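Local coordinates for 6-phosphogluconate dehydrogenase NAD-binding (Dyadobacter fermentans, PDB 4GBJ), which probably acts as an NAD- or NADP-dependent oxidoreductase of the 6-phosphogluconate and 3-hydroxyisobutyrate dehydrogenase type, at residues A108-H111 with E112-G115; F238-G241 with L242-I245. All coordinates share one frame; numbering follows the deposited sequence.

Contact 1 of 2, residues A108-H111 with E112-G115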
ATOM      1  N   ALA B 108     -30.489   5.743 -10.058  1.00 27.50           N
ATOM      2  CA  ALA B 108     -30.508   7.195 -10.364  1.00 27.08           C
ATOM      3  C   ALA B 108     -31.418   7.502 -11.493  1.00 29.41           C
ATOM      4  O   ALA B 108     -32.101   8.553 -11.503  1.00 29.67           O
ATOM      5  CB  ALA B 108     -29.100   7.701 -10.702  1.00 27.41           C
ATOM      6  N   GLN B 109     -31.456   6.590 -12.449  1.00 26.38           N
ATOM      7  CA  GLN B 109     -32.346   6.740 -13.610  1.00 29.38           C
ATOM      8  C   GLN B 109     -33.824   6.740 -13.110  1.00 32.70           C
ATOM      9  O   GLN B 109     -34.587   7.630 -13.450  1.00 33.73           O
ATOM     10  CB  GLN B 109     -32.051   5.631 -14.662  1.00 31.60           C
ATOM     11  CG  GLN B 109     -31.964   6.181 -16.097  1.00 49.89           C
ATOM     12  CD  GLN B 109     -33.304   6.700 -16.618  1.00 66.76           C
ATOM     13  OE1 GLN B 109     -34.213   5.912 -16.953  1.00 60.26           O
ATOM     14  NE2 GLN B 109     -33.457   8.024 -16.761  1.00 43.82           N
ATOM     15  N   VAL B 110     -34.177   5.819 -12.207  1.00 30.06           N
ATOM     16  CA  VAL B 110     -35.537   5.697 -11.680  1.00 30.90           C
ATOM     17  C   VAL B 110     -35.911   6.952 -10.878  1.00 35.84           C
ATOM     18  O   VAL B 110     -37.037   7.430 -10.990  1.00 37.19           O
ATOM     19  CB  VAL B 110     -35.737   4.401 -10.846  1.00 32.65           C
ATOM     20  CG1 VAL B 110     -37.145   4.338 -10.223  1.00 32.77           C
ATOM     21  CG2 VAL B 110     -35.472   3.162 -11.701  1.00 33.16           C
ATOM     22  N   HIS B 111     -34.964   7.529 -10.133  1.00 33.39           N
ATOM     23  CA  HIS B 111     -35.219   8.754  -9.372  1.00 31.88           C
ATOM     24  C   HIS B 111     -35.595   9.899 -10.307  1.00 35.09           C
ATOM     25  O   HIS B 111     -36.518  10.628 -10.012  1.00 34.49           O
ATOM     26  CB  HIS B 111     -34.002   9.132  -8.501  1.00 30.71           C
ATOM     27  CG  HIS B 111     -33.839   8.308  -7.256  1.00 32.34           C
ATOM     28  ND1 HIS B 111     -33.676   6.928  -7.309  1.00 33.88           N
ATOM     29  CD2 HIS B 111     -33.771   8.701  -5.956  1.00 33.66           C
ATOM     30  CE1 HIS B 111     -33.539   6.528  -6.050  1.00 32.72           C
ATOM     31  NE2 HIS B 111     -33.539   7.562  -5.208  1.00 33.35           N
ATOM     32  N   GLU B 112     -34.879  10.062 -11.416  1.00 34.20           N
ATOM     33  CA  GLU B 112     -35.181  11.115 -12.412  1.00 35.50           C
ATOM     34  C   GLU B 112     -36.548  10.976 -13.077  1.00 42.44           C
ATOM     35  O   GLU B 112     -37.046  11.971 -13.597  1.00 43.20           O
ATOM     36  CB  GLU B 112     -34.113  11.157 -13.520  1.00 36.93           C
ATOM     37  CG  GLU B 112     -32.738  11.601 -13.028  1.00 44.19           C
ATOM     38  CD  GLU B 112     -32.623  12.934 -12.292  1.00 72.82           C
ATOM     39  OE1 GLU B 112     -31.626  13.109 -11.547  1.00 65.71           O
ATOM     40  OE2 GLU B 112     -33.507  13.809 -12.468  1.00 63.65           O
ATOM     41  N   TRP B 113     -37.164   9.780 -13.069  1.00 38.64           N
ATOM     42  CA  TRP B 113     -38.510   9.620 -13.626  1.00 39.50           C
ATOM     43  C   TRP B 113     -39.516  10.447 -12.860  1.00 42.70           C
ATOM     44  O   TRP B 113     -40.504  10.909 -13.437  1.00 43.05           O
ATOM     45  CB  TRP B 113     -38.986   8.164 -13.560  1.00 37.93           C
ATOM     46  CG  TRP B 113     -38.166   7.134 -14.267  1.00 38.42           C
ATOM     47  CD1 TRP B 113     -37.181   7.331 -15.193  1.00 42.16           C
ATOM     48  CD2 TRP B 113     -38.384   5.730 -14.209  1.00 37.78           C
ATOM     49  NE1 TRP B 113     -36.635   6.121 -15.558  1.00 41.98           N
ATOM     50  CE2 TRP B 113     -37.393   5.116 -15.013  1.00 42.68           C
ATOM     51  CE3 TRP B 113     -39.284   4.922 -13.503  1.00 38.72           C
ATOM     52  CZ2 TRP B 113     -37.278   3.729 -15.127  1.00 41.05           C
ATOM     53  CZ3 TRP B 113     -39.177   3.544 -13.623  1.00 40.57           C
ATOM     54  CH2 TRP B 113     -38.176   2.958 -14.419  1.00 41.27           C
ATOM     55  N   TYR B 114     -39.295  10.563 -11.528  1.00 37.40           N
ATOM     56  CA  TYR B 114     -40.172  11.315 -10.615  1.00 37.36           C
ATOM     57  C   TYR B 114     -39.622  12.704 -10.240  1.00 42.67           C
ATOM     58  O   TYR B 114     -40.160  13.328  -9.334  1.00 42.25           O
ATOM     59  CB  TYR B 114     -40.354  10.466  -9.345  1.00 37.52           C
ATOM     60  CG  TYR B 114     -40.975   9.137  -9.706  1.00 37.73           C
ATOM     61  CD1 TYR B 114     -42.267   9.072 -10.220  1.00 40.27           C
ATOM     62  CD2 TYR B 114     -40.230   7.967  -9.672  1.00 35.37           C
ATOM     63  CE1 TYR B 114     -42.789   7.884 -10.712  1.00 40.04           C
ATOM     64  CE2 TYR B 114     -40.782   6.751 -10.056  1.00 37.37           C
ATOM     65  CZ  TYR B 114     -42.056   6.716 -10.604  1.00 44.22           C
ATOM     66  OH  TYR B 114     -42.627   5.546 -11.033  1.00 46.72           O
ATOM     67  N   GLY B 115     -38.584  13.185 -10.923  1.00 40.36           N
ATOM     68  CA  GLY B 115     -38.007  14.498 -10.625  1.00 40.80           C
ATOM     69  C   GLY B 115     -37.143  14.524  -9.367  1.00 40.56           C
ATOM     70  O   GLY B 115     -36.824  15.603  -8.869  1.00 41.03           O
TER
HETATM   71  O   HOH W   1     -30.964  10.763 -10.092  1.00 32.98           O

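Contact 2 of 2, residues F238-G241 with L242-I245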
ATOM      1  N   PHE B 238     -15.671 -12.174   6.605  1.00 26.40           N
ATOM      2  CA  PHE B 238     -14.882 -12.692   5.462  1.00 23.72           C
ATOM      3  C   PHE B 238     -15.659 -12.784   4.150  1.00 25.28           C
ATOM      4  O   PHE B 238     -15.178 -12.271   3.124  1.00 24.73           O
ATOM      5  CB  PHE B 238     -14.256 -14.049   5.821  1.00 24.88           C
ATOM      6  CG  PHE B 238     -13.199 -14.594   4.923  1.00 24.07           C
ATOM      7  CD1 PHE B 238     -11.868 -14.235   5.104  1.00 24.50           C
ATOM      8  CD2 PHE B 238     -13.491 -15.609   4.009  1.00 23.37           C
ATOM      9  CE1 PHE B 238     -10.871 -14.744   4.278  1.00 22.71           C
ATOM     10  CE2 PHE B 238     -12.489 -16.159   3.211  1.00 22.77           C
ATOM     11  CZ  PHE B 238     -11.175 -15.709   3.338  1.00 20.65           C
ATOM     12  N   PRO B 239     -16.850 -13.370   4.127  1.00 21.96           N
ATOM     13  CA  PRO B 239     -17.578 -13.467   2.856  1.00 22.55           C
ATOM     14  C   PRO B 239     -17.857 -12.092   2.240  1.00 27.69           C
ATOM     15  O   PRO B 239     -17.984 -12.002   1.019  1.00 26.24           O
ATOM     16  CB  PRO B 239     -18.876 -14.196   3.224  1.00 24.74           C
ATOM     17  CG  PRO B 239     -18.575 -14.882   4.503  1.00 29.20           C
ATOM     18  CD  PRO B 239     -17.618 -13.987   5.229  1.00 25.42           C
ATOM     19  N   LEU B 240     -17.911 -11.025   3.066  1.00 25.64           N
ATOM     20  CA  LEU B 240     -18.163  -9.686   2.533  1.00 26.54           C
ATOM     21  C   LEU B 240     -16.966  -9.175   1.693  1.00 28.20           C
ATOM     22  O   LEU B 240     -17.174  -8.392   0.792  1.00 25.29           O
ATOM     23  CB  LEU B 240     -18.542  -8.697   3.654  1.00 28.58           C
ATOM     24  CG  LEU B 240     -19.786  -9.093   4.408  1.00 33.82           C
ATOM     25  CD1 LEU B 240     -20.040  -8.155   5.567  1.00 36.23           C
ATOM     26  CD2 LEU B 240     -21.015  -9.183   3.494  1.00 36.38           C
ATOM     27  N   GLY B 241     -15.757  -9.685   1.910  1.00 24.92           N
ATOM     28  CA  GLY B 241     -14.620  -9.299   1.090  1.00 23.01           C
ATOM     29  C   GLY B 241     -14.751  -9.800  -0.318  1.00 23.67           C
ATOM     30  O   GLY B 241     -14.400  -9.102  -1.282  1.00 23.01           O
ATOM     31  N   LEU B 242     -15.273 -11.016  -0.448  1.00 21.41           N
ATOM     32  CA  LEU B 242     -15.520 -11.648  -1.733  1.00 20.06           C
ATOM     33  C   LEU B 242     -16.594 -10.886  -2.498  1.00 25.87           C
ATOM     34  O   LEU B 242     -16.434 -10.633  -3.680  1.00 24.50           O
ATOM     35  CB  LEU B 242     -15.911 -13.127  -1.543  1.00 20.62           C
ATOM     36  CG  LEU B 242     -16.218 -13.952  -2.814  1.00 24.68           C
ATOM     37  CD1 LEU B 242     -15.114 -13.840  -3.820  1.00 23.78           C
ATOM     38  CD2 LEU B 242     -16.534 -15.366  -2.478  1.00 24.71           C
ATOM     39  N   LYS B 243     -17.683 -10.516  -1.825  1.00 25.88           N
ATOM     40  CA  LYS B 243     -18.758  -9.714  -2.430  1.00 25.40           C
ATOM     41  C   LYS B 243     -18.171  -8.416  -3.028  1.00 28.39           C
ATOM     42  O   LYS B 243     -18.416  -8.112  -4.195  1.00 24.15           O
ATOM     43  CB  LYS B 243     -19.812  -9.352  -1.379  1.00 26.28           C
ATOM     44  CG  LYS B 243     -21.009  -8.522  -1.926  1.00 33.11           C
ATOM     45  CD  LYS B 243     -21.984  -8.046  -0.823  1.00 32.80           C
ATOM     46  CE  LYS B 243     -21.489  -6.889   0.044  1.00 54.44           C
ATOM     47  NZ  LYS B 243     -21.250  -5.621  -0.739  1.00 73.96           N
ATOM     48  N   ASP B 244     -17.279  -7.744  -2.265  1.00 24.99           N
ATOM     49  CA  ASP B 244     -16.693  -6.482  -2.700  1.00 23.93           C
ATOM     50  C   ASP B 244     -15.708  -6.652  -3.863  1.00 23.56           C
ATOM     51  O   ASP B 244     -15.794  -5.884  -4.826  1.00 23.41           O
ATOM     52  CB  ASP B 244     -16.026  -5.711  -1.540  1.00 26.10           C
ATOM     53  CG  ASP B 244     -16.982  -4.840  -0.705  1.00 43.78           C
ATOM     54  OD1 ASP B 244     -18.212  -4.748  -1.071  1.00 42.46           O
ATOM     55  OD2 ASP B 244     -16.500  -4.191   0.270  1.00 45.36           O
ATOM     56  N   ILE B 245     -14.811  -7.627  -3.817  1.00 19.29           N
ATOM     57  CA  ILE B 245     -13.887  -7.807  -4.933  1.00 17.29           C
ATOM     58  C   ILE B 245     -14.645  -8.218  -6.218  1.00 20.48           C
ATOM     59  O   ILE B 245     -14.227  -7.841  -7.297  1.00 21.53           O
ATOM     60  CB  ILE B 245     -12.729  -8.768  -4.599  1.00 18.70           C
ATOM     61  CG1 ILE B 245     -11.565  -8.574  -5.519  1.00 17.96           C
ATOM     62  CG2 ILE B 245     -13.150 -10.234  -4.593  1.00 21.05           C
ATOM     63  CD1 ILE B 245     -10.837  -7.199  -5.358  1.00 22.78           C
TER

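Contact 1 of 2, residues A108-H111 with E112-G115
Gln109 and Trp113, one helical turn apart, meet amide to indole at the C-terminal end of helix 101-113. The indole NE1 reaches Gln109 OE1 at 2.8 Å with an N-H...O angle of 171°, so the bond is short and nearly straight. The two groups meet it differently: OE1 sits at the indole edge, in the ring plane, whereas NE1 stands above the plane of the amide carbonyl, off the lone pairs. Amide and ring planes are 60° apart, and the two side chains cross at about a right angle. From an unstaggered chi1 (-134°), a bend at chi2 folds the Gln109 chain back toward the indole.

Val110 takes one face of the same ring. Its CA lies 3.8 Å from the centroid of the five-membered ring, almost directly over it, a CH-pi contact, while CG2 packs on the six-membered half at 3.8 Å from Trp113 CH2. The indole is therefore held by a polar grip at its edge and an aliphatic surface beneath one face.

The backbone changes character here. Glu112 N still bonds to Ala108 O, and a water joins that same oxygen, at 2.9 Å, to Glu112 OE1. Trp113 N bonds to Val110 O and Tyr114 N to His111 O, each three residues back; the four-back bond from Trp113 N to Gln109 O is weak. Gly115, with positive phi, is the C' residue of a Schellman motif, closed by Ala116 N to His111 O and, weakly, Gly115 N to Glu112 O. On the buried side, His111 ND1 bonds to Leu107 O and NE2 to His93 ND1. The NE1 bond and the CH-pi contact would together restrict the indole's rotation on this last turn before strand 117-124 of a beta-alpha-beta crossover, although lattice contacts may contribute.

Contact 2 of 2, residues F238-G241 with L242-I245
The N-terminal part of helix 238-254, in the C-terminal part of the chain, brings Leu240 and Lys243 side by side and places Asp244 close to the predicted active-site lysine. Leu240 CD2 meets Lys243 CE at 4.2 Å, a loose aliphatic contact between chains pointing the same way. Lys243 starts extended, with CG opposite its backbone N (chi1 -179°), then bends at chi3 and chi4. That curl carries NZ to Asp244 OD1 at 3.2 Å, a salt bridge between sequence neighbours; the ammonium approaches on the syn side, 30° out of the carboxylate plane.

Regular i to i+4 bonding carries the backbone. Lys243 N meets Pro239 O at 3.2 Å, with an N-H...O angle of 164° and in the carbonyl plane. Asp244 N bonds to Leu240 O, and Ile245 N to Gly241 O at 3.0 Å. Pro239 O also accepts a weak bond from Leu242 N.

On another side of the helix, Leu242 packs on Phe269 and Leu273 and Ile245 on Ala262 and Ile265, all of helix 260-274. Ile245 also touches Phe179, and Asp244 touches Asn178, both on helix 169-197. The bridge ties the curled end of Lys243 to the buried Asp244 carboxylate, about 6 Å, side chain to side chain, from Lys174, and so probably limits how both side chains can move there.

Contact 1 and contact 2 do not touch: their centres are 30 Å apart and their nearest atoms about 17 Å. Residues 108-115 belong to the Rossmann-type nucleotide-binding region, on a helix between two strands of its sheet; residues 238-245 lie in the helical C-terminal region. The centre of contact 1 is about 24 Å, and that of contact 2 about 11 Å, from the centre of the chain. Contact 2 is the one beside the predicted active-site lysine, whereas contact 1 is remote from the annotated sites. Asp244 also touches Thr98 and Lys243 touches Asp71, so helix 238-254 meets loops of the N-terminal region itself.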